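Local structure of uncharacterized protein (Ruminococcus gnavus, 4QAN) at residues V225-Y230 / L241-T246; T341-E346 / Q350-S355. The protein is of unknown function but has a cystatin-like fold, that of a divergent NTF2-like superfamily member, and can bind a magnesium ion. All coordinates share one frame; numbering follows the deposited sequence.

Overall arrangement
Followed from the N terminus, the chain first makes interaction 1, where Phe243, at the turn that follows the short helix 237-242, folds back onto helix 221-234 and closes a connection of ten residues. About a hundred residues later, interaction 2 closes the hairpin between strands 334-344 and 349-353, in the curved mixed sheet, where these two strands pair. The two contacts lie in series, neither nested nor crossed, yet their centres are only about 9 Å apart. They are stitched together by Phe243 O, hydrogen-bonded to Ile351 N, and by Thr245 O, hydrogen-bonded to the side-chain NE2 of Gln350. The turn after the short helix is thereby fixed to the hairpin, and helix 221-234 packs against the same sheet.

Interaction 1: V225-Y230 / L241-T246; sequences VEQFIY and LAFATT
Phe243 lays its ring against the backbone of Gln227 and Phe228, a packing contact between helix 221-234 and the turn that follows the next, short helix, beside the sheet of the cystatin-like, NTF2-like fold. The tight part is made by CD2, CE2 and CZ. Phe243 CZ comes to 3.4 Å from Gln227 CB, CE2 lies 3.6 Å from the amide nitrogen of Phe228, and CD2 sits 3.7 Å from Phe228 CA. Gln227 CB and Phe228 N come at the ring obliquely. No hydrogen bond crosses between the segments, and the contact rests on packing. The first torsion of Phe243 (chi1 -80°) sets CG anti to the carbonyl carbon, which throws the ring from the turn toward the helix, where Ile216 also packs on it. Phe228 completes the buried side: beside its backbone it offers chiefly CB, 4.0 Å from Phe243 CD2, while most of its ring packs on Tyr263 and Met270 of helix 254-275 and on Leu354. Gln227 belongs to both sides: CB is part of the tight fit, while the chain beyond it leads to the looser, partly exposed side. That chain bends at the second torsion (chi2 -59°) and carries the amide away from Phe243. Replacing Phe243 by an alanine is likely to open a gap beside Gln227 CB and the Phe228 backbone, and to leave the turn without this packing on helix 221-234. What presents the ring is a type I turn from Ala242 to Thr245, running on from the short helix; while Phe243 O reaches across to the backbone of Ile351, the turn itself is closed by Thr245 N, which donates to Ala242 O at 3.1 Å.

Interaction 2: T341-E346 / Q350-S355; sequences TLCRQE and QIQSLS
Thr341 and Gln352 run alongside each other in the same direction, with Thr341 CG2 3.8 Å from Gln352 OE1. Gln352 reaches this position as a straight chain, CG anti to the backbone N (chi1 179°), and its NE2 ends beside Cys343 CB. The other branch of Thr341 turns to the chain beyond the strand: OG1 donates to Ser355 O at 2.9 Å from above the carbonyl plane, near the mutually bonded hydroxyls of Ser353 and Ser355. Leu342 and Ile351, on the sheet's opposite face, cross obliquely, CD2 meeting CG1 at 3.7 Å, and both pack on helix 221-234, through Val225 and Phe228 respectively. Toward the turn, Gln345 and Gln350 lie nearly perpendicular, with amide planes 83° apart. Gln345 CG lies 3.1 Å from Gln350 OE1, whereas Gln350 NE2 is satisfied by the carbonyls of Thr245 and Ile216. Cys343 and Gln350 exchange two backbone hydrogen bonds, as an antiparallel hydrogen-bonded pair does. At the far end Thr341 O accepts two amides, Gln352 N at 2.7 Å in the carbonyl plane and Ser353 N at 3.1 Å from a tilted approach. Two residues thus face one: a classic beta bulge in an antiparallel hairpin of the curved NTF2-like sheet, with the Ser355 side chain about 9 Å from that of Ser360, a magnesium-binding residue, though no ion is bound to this chain.

Interaction 1: V225-Y230 / L241-T246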
loop_
_atom_site.group_PDB
_atom_site.type_symbol
_atom_site.label_atom_id
_atom_site.label_comp_id
_atom_site.label_asym_id
_atom_site.label_seq_id
_atom_site.Cartn_x
_atom_site.Cartn_y
_atom_site.Cartn_z
ATOM N N VAL A 225 -17.044 -13.026 -7.227
ATOM C CA VAL A 225 -15.757 -13.645 -7.499
ATOM C C VAL A 225 -15.427 -13.535 -8.987
ATOM O O VAL A 225 -14.291 -13.199 -9.352
ATOM C CB VAL A 225 -15.747 -15.128 -7.044
ATOM C CG1 VAL A 225 -14.457 -15.817 -7.449
ATOM C CG2 VAL A 225 -15.947 -15.212 -5.538
ATOM N N GLU A 226 -16.426 -13.792 -9.834
ATOM C CA GLU A 226 -16.259 -13.691 -11.291
ATOM C C GLU A 226 -15.827 -12.290 -11.737
ATOM O O GLU A 226 -14.900 -12.151 -12.540
ATOM C CB GLU A 226 -17.534 -14.121 -12.020
ATOM C CG GLU A 226 -17.758 -15.639 -12.004
ATOM C CD GLU A 226 -19.236 -16.066 -12.065
ATOM O OE1 GLU A 226 -20.121 -15.212 -12.318
ATOM O OE2 GLU A 226 -19.528 -17.273 -11.839
ATOM N N GLN A 227 -16.461 -11.252 -11.206
ATOM C CA GLN A 227 -16.154 -9.906 -11.658
ATOM C C GLN A 227 -14.881 -9.386 -11.075
ATOM O O GLN A 227 -14.244 -8.555 -11.692
ATOM C CB GLN A 227 -17.287 -8.919 -11.374
ATOM C CG GLN A 227 -18.440 -8.976 -12.369
ATOM C CD GLN A 227 -17.985 -8.691 -13.792
ATOM O OE1 GLN A 227 -18.009 -9.580 -14.633
ATOM N NE2 GLN A 227 -17.552 -7.444 -14.059
ATOM N N PHE A 228 -14.547 -9.837 -9.864
ATOM C CA PHE A 228 -13.242 -9.601 -9.244
ATOM C C PHE A 228 -12.106 -10.118 -10.135
ATOM O O PHE A 228 -11.183 -9.379 -10.473
ATOM C CB PHE A 228 -13.235 -10.283 -7.872
ATOM C CG PHE A 228 -11.887 -10.327 -7.184
ATOM C CD1 PHE A 228 -11.347 -9.190 -6.604
ATOM C CD2 PHE A 228 -11.203 -11.527 -7.048
ATOM C CE1 PHE A 228 -10.136 -9.245 -5.932
ATOM C CE2 PHE A 228 -9.992 -11.581 -6.372
ATOM C CZ PHE A 228 -9.457 -10.429 -5.822
ATOM N N ILE A 229 -12.208 -11.372 -10.569
ATOM C CA ILE A 229 -11.236 -11.934 -11.511
ATOM C C ILE A 229 -11.238 -11.232 -12.877
ATOM O O ILE A 229 -10.194 -11.074 -13.490
ATOM C CB ILE A 229 -11.423 -13.466 -11.644
ATOM C CG1 ILE A 229 -11.136 -14.141 -10.284
ATOM C CG2 ILE A 229 -10.559 -14.050 -12.755
ATOM C CD1 ILE A 229 -9.768 -13.860 -9.687
ATOM N N TYR A 230 -12.390 -10.779 -13.342
ATOM C CA TYR A 230 -12.456 -10.042 -14.594
ATOM C C TYR A 230 -11.698 -8.718 -14.469
ATOM O O TYR A 230 -10.979 -8.316 -15.392
ATOM C CB TYR A 230 -13.909 -9.769 -14.998
ATOM C CG TYR A 230 -14.067 -8.938 -16.273
ATOM C CD1 TYR A 230 -13.742 -9.470 -17.516
ATOM C CD2 TYR A 230 -14.540 -7.613 -16.224
ATOM C CE1 TYR A 230 -13.881 -8.720 -18.679
ATOM C CE2 TYR A 230 -14.685 -6.847 -17.379
ATOM C CZ TYR A 230 -14.362 -7.403 -18.603
ATOM O OH TYR A 230 -14.507 -6.668 -19.751
ATOM N N LEU A 241 -10.224 -3.907 -5.795
ATOM C CA LEU A 241 -10.198 -3.580 -4.365
ATOM C C LEU A 241 -11.596 -3.212 -3.864
ATOM O O LEU A 241 -12.000 -3.656 -2.789
ATOM C CB LEU A 241 -9.242 -2.439 -4.081
ATOM C CG LEU A 241 -7.776 -2.727 -4.392
ATOM C CD1 LEU A 241 -7.001 -1.416 -4.401
ATOM C CD2 LEU A 241 -7.155 -3.721 -3.426
ATOM N N ALA A 242 -12.333 -2.428 -4.662
ATOM C CA ALA A 242 -13.740 -2.096 -4.374
ATOM C C ALA A 242 -14.617 -3.297 -3.980
ATOM O O ALA A 242 -15.522 -3.152 -3.162
ATOM C CB ALA A 242 -14.368 -1.384 -5.557
ATOM N N PHE A 243 -14.373 -4.465 -4.564
ATOM C CA PHE A 243 -15.160 -5.691 -4.234
ATOM C C PHE A 243 -15.014 -6.172 -2.797
ATOM O O PHE A 243 -15.856 -6.933 -2.304
ATOM C CB PHE A 243 -14.837 -6.848 -5.196
ATOM C CG PHE A 243 -15.551 -6.751 -6.523
ATOM C CD1 PHE A 243 -16.934 -6.790 -6.581
ATOM C CD2 PHE A 243 -14.843 -6.605 -7.704
ATOM C CE1 PHE A 243 -17.603 -6.678 -7.798
ATOM C CE2 PHE A 243 -15.497 -6.518 -8.920
ATOM C CZ PHE A 243 -16.877 -6.542 -8.968
ATOM N N ALA A 244 -13.937 -5.775 -2.129
ATOM C CA ALA A 244 -13.758 -6.096 -0.707
ATOM C C ALA A 244 -13.854 -4.863 0.200
ATOM O O ALA A 244 -13.554 -4.938 1.378
ATOM C CB ALA A 244 -12.429 -6.787 -0.507
ATOM N N THR A 245 -14.285 -3.736 -0.343
ATOM C CA THR A 245 -14.454 -2.530 0.460
ATOM C C THR A 245 -15.809 -2.603 1.164
ATOM O O THR A 245 -16.839 -2.424 0.547
ATOM C CB THR A 245 -14.339 -1.287 -0.426
ATOM O OG1 THR A 245 -13.077 -1.331 -1.112
ATOM C CG2 THR A 245 -14.444 -0.007 0.410
ATOM N N THR A 246 -15.807 -2.903 2.452
ATOM C CA THR A 246 -17.053 -3.185 3.167
ATOM C C THR A 246 -17.765 -1.956 3.694
ATOM O O THR A 246 -18.942 -2.037 4.009
ATOM C CB THR A 246 -16.815 -4.084 4.377
ATOM O OG1 THR A 246 -15.841 -3.466 5.224
ATOM C CG2 THR A 246 -16.367 -5.490 3.923
#

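Interaction 2: T341-E346 / Q350-S355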
loop_
_atom_site.group_PDB
_atom_site.type_symbol
_atom_site.label_atom_id
_atom_site.label_comp_id
_atom_site.label_asym_id
_atom_site.label_seq_id
_atom_site.Cartn_x
_atom_site.Cartn_y
_atom_site.Cartn_z
ATOM N N THR A 341 -13.837 -15.889 1.162
ATOM C CA THR A 341 -14.876 -15.784 2.181
ATOM C C THR A 341 -15.658 -14.568 1.740
ATOM O O THR A 341 -15.075 -13.501 1.540
ATOM C CB THR A 341 -14.311 -15.598 3.608
ATOM O OG1 THR A 341 -13.521 -16.730 3.978
ATOM C CG2 THR A 341 -15.430 -15.441 4.615
ATOM N N LEU A 342 -16.964 -14.739 1.548
ATOM C CA LEU A 342 -17.829 -13.679 1.022
ATOM C C LEU A 342 -18.888 -13.281 2.029
ATOM O O LEU A 342 -19.368 -14.135 2.801
ATOM C CB LEU A 342 -18.501 -14.160 -0.256
ATOM C CG LEU A 342 -17.472 -14.529 -1.333
ATOM C CD1 LEU A 342 -17.878 -15.815 -2.025
ATOM C CD2 LEU A 342 -17.308 -13.386 -2.319
ATOM N N CYS A 343 -19.242 -11.990 2.021
ATOM C CA CYS A 343 -20.242 -11.443 2.933
ATOM C C CYS A 343 -21.362 -10.713 2.180
ATOM O O CYS A 343 -21.126 -9.987 1.204
ATOM C CB CYS A 343 -19.608 -10.516 3.976
ATOM S SG CYS A 343 -18.727 -9.106 3.261
ATOM N N ARG A 344 -22.575 -10.921 2.679
ATOM C CA ARG A 344 -23.809 -10.416 2.090
ATOM C C ARG A 344 -24.100 -9.059 2.677
ATOM O O ARG A 344 -24.326 -8.951 3.863
ATOM C CB ARG A 344 -24.948 -11.389 2.425
ATOM C CG ARG A 344 -26.329 -11.124 1.823
ATOM C CD ARG A 344 -27.251 -12.275 2.223
ATOM N NE ARG A 344 -28.673 -12.073 1.930
ATOM C CZ ARG A 344 -29.259 -12.259 0.744
ATOM N NH1 ARG A 344 -28.558 -12.631 -0.324
ATOM N NH2 ARG A 344 -30.564 -12.050 0.618
ATOM N N GLN A 345 -24.063 -8.028 1.846
ATOM C CA GLN A 345 -24.484 -6.692 2.234
ATOM C C GLN A 345 -25.941 -6.530 1.816
ATOM O O GLN A 345 -26.588 -7.507 1.418
ATOM C CB GLN A 345 -23.617 -5.652 1.537
ATOM C CG GLN A 345 -22.121 -5.923 1.630
ATOM C CD GLN A 345 -21.560 -5.827 3.043
ATOM O OE1 GLN A 345 -20.482 -6.349 3.320
ATOM N NE2 GLN A 345 -22.275 -5.149 3.934
ATOM N N GLU A 346 -26.459 -5.308 1.905
ATOM C CA GLU A 346 -27.847 -5.038 1.525
ATOM C C GLU A 346 -28.106 -5.274 0.040
ATOM O O GLU A 346 -29.055 -5.971 -0.322
ATOM C CB GLU A 346 -28.251 -3.604 1.884
ATOM C CG GLU A 346 -29.118 -3.498 3.128
ATOM C CD GLU A 346 -30.028 -2.284 3.098
ATOM O OE1 GLU A 346 -30.737 -2.090 2.084
ATOM O OE2 GLU A 346 -30.042 -1.528 4.092
ATOM N N GLN A 350 -20.101 -9.278 -1.388
ATOM C CA GLN A 350 -18.728 -8.768 -1.497
ATOM C C GLN A 350 -17.730 -9.794 -1.014
ATOM O O GLN A 350 -18.091 -10.791 -0.358
ATOM C CB GLN A 350 -18.569 -7.525 -0.640
ATOM C CG GLN A 350 -19.337 -6.328 -1.166
ATOM C CD GLN A 350 -18.976 -5.052 -0.426
ATOM O OE1 GLN A 350 -19.435 -4.820 0.695
ATOM N NE2 GLN A 350 -18.154 -4.214 -1.050
ATOM N N ILE A 351 -16.465 -9.542 -1.321
ATOM C CA ILE A 351 -15.386 -10.393 -0.847
ATOM C C ILE A 351 -14.991 -9.918 0.545
ATOM O O ILE A 351 -14.683 -8.756 0.726
ATOM C CB ILE A 351 -14.186 -10.381 -1.789
ATOM C CG1 ILE A 351 -14.562 -10.992 -3.143
ATOM C CG2 ILE A 351 -13.012 -11.150 -1.185
ATOM C CD1 ILE A 351 -13.517 -10.769 -4.244
ATOM N N GLN A 352 -15.039 -10.810 1.533
ATOM C CA GLN A 352 -14.516 -10.481 2.874
ATOM C C GLN A 352 -13.016 -10.745 2.957
ATOM O O GLN A 352 -12.266 -9.891 3.415
ATOM C CB GLN A 352 -15.252 -11.247 3.953
ATOM C CG GLN A 352 -14.745 -10.983 5.364
ATOM C CD GLN A 352 -15.653 -11.592 6.411
ATOM O OE1 GLN A 352 -15.280 -12.539 7.085
ATOM N NE2 GLN A 352 -16.858 -11.057 6.540
ATOM N N SER A 353 -12.574 -11.885 2.438
ATOM C CA SER A 353 -11.144 -12.192 2.353
ATOM C C SER A 353 -10.825 -13.192 1.250
ATOM O O SER A 353 -11.694 -13.894 0.747
ATOM C CB SER A 353 -10.607 -12.718 3.700
ATOM O OG SER A 353 -11.038 -14.045 3.910
ATOM N N LEU A 354 -9.555 -13.231 0.882
ATOM C CA LEU A 354 -9.047 -14.164 -0.090
ATOM C C LEU A 354 -8.558 -15.435 0.622
ATOM O O LEU A 354 -7.513 -15.991 0.285
ATOM C CB LEU A 354 -7.938 -13.497 -0.921
ATOM C CG LEU A 354 -8.397 -12.253 -1.696
ATOM C CD1 LEU A 354 -7.258 -11.561 -2.452
ATOM C CD2 LEU A 354 -9.548 -12.580 -2.640
ATOM N N SER A 355 -9.346 -15.902 1.592
ATOM C CA SER A 355 -9.047 -17.124 2.325
ATOM C C SER A 355 -10.285 -17.994 2.409
ATOM O O SER A 355 -11.408 -17.536 2.233
ATOM C CB SER A 355 -8.597 -16.788 3.746
ATOM O OG SER A 355 -9.679 -16.256 4.490
#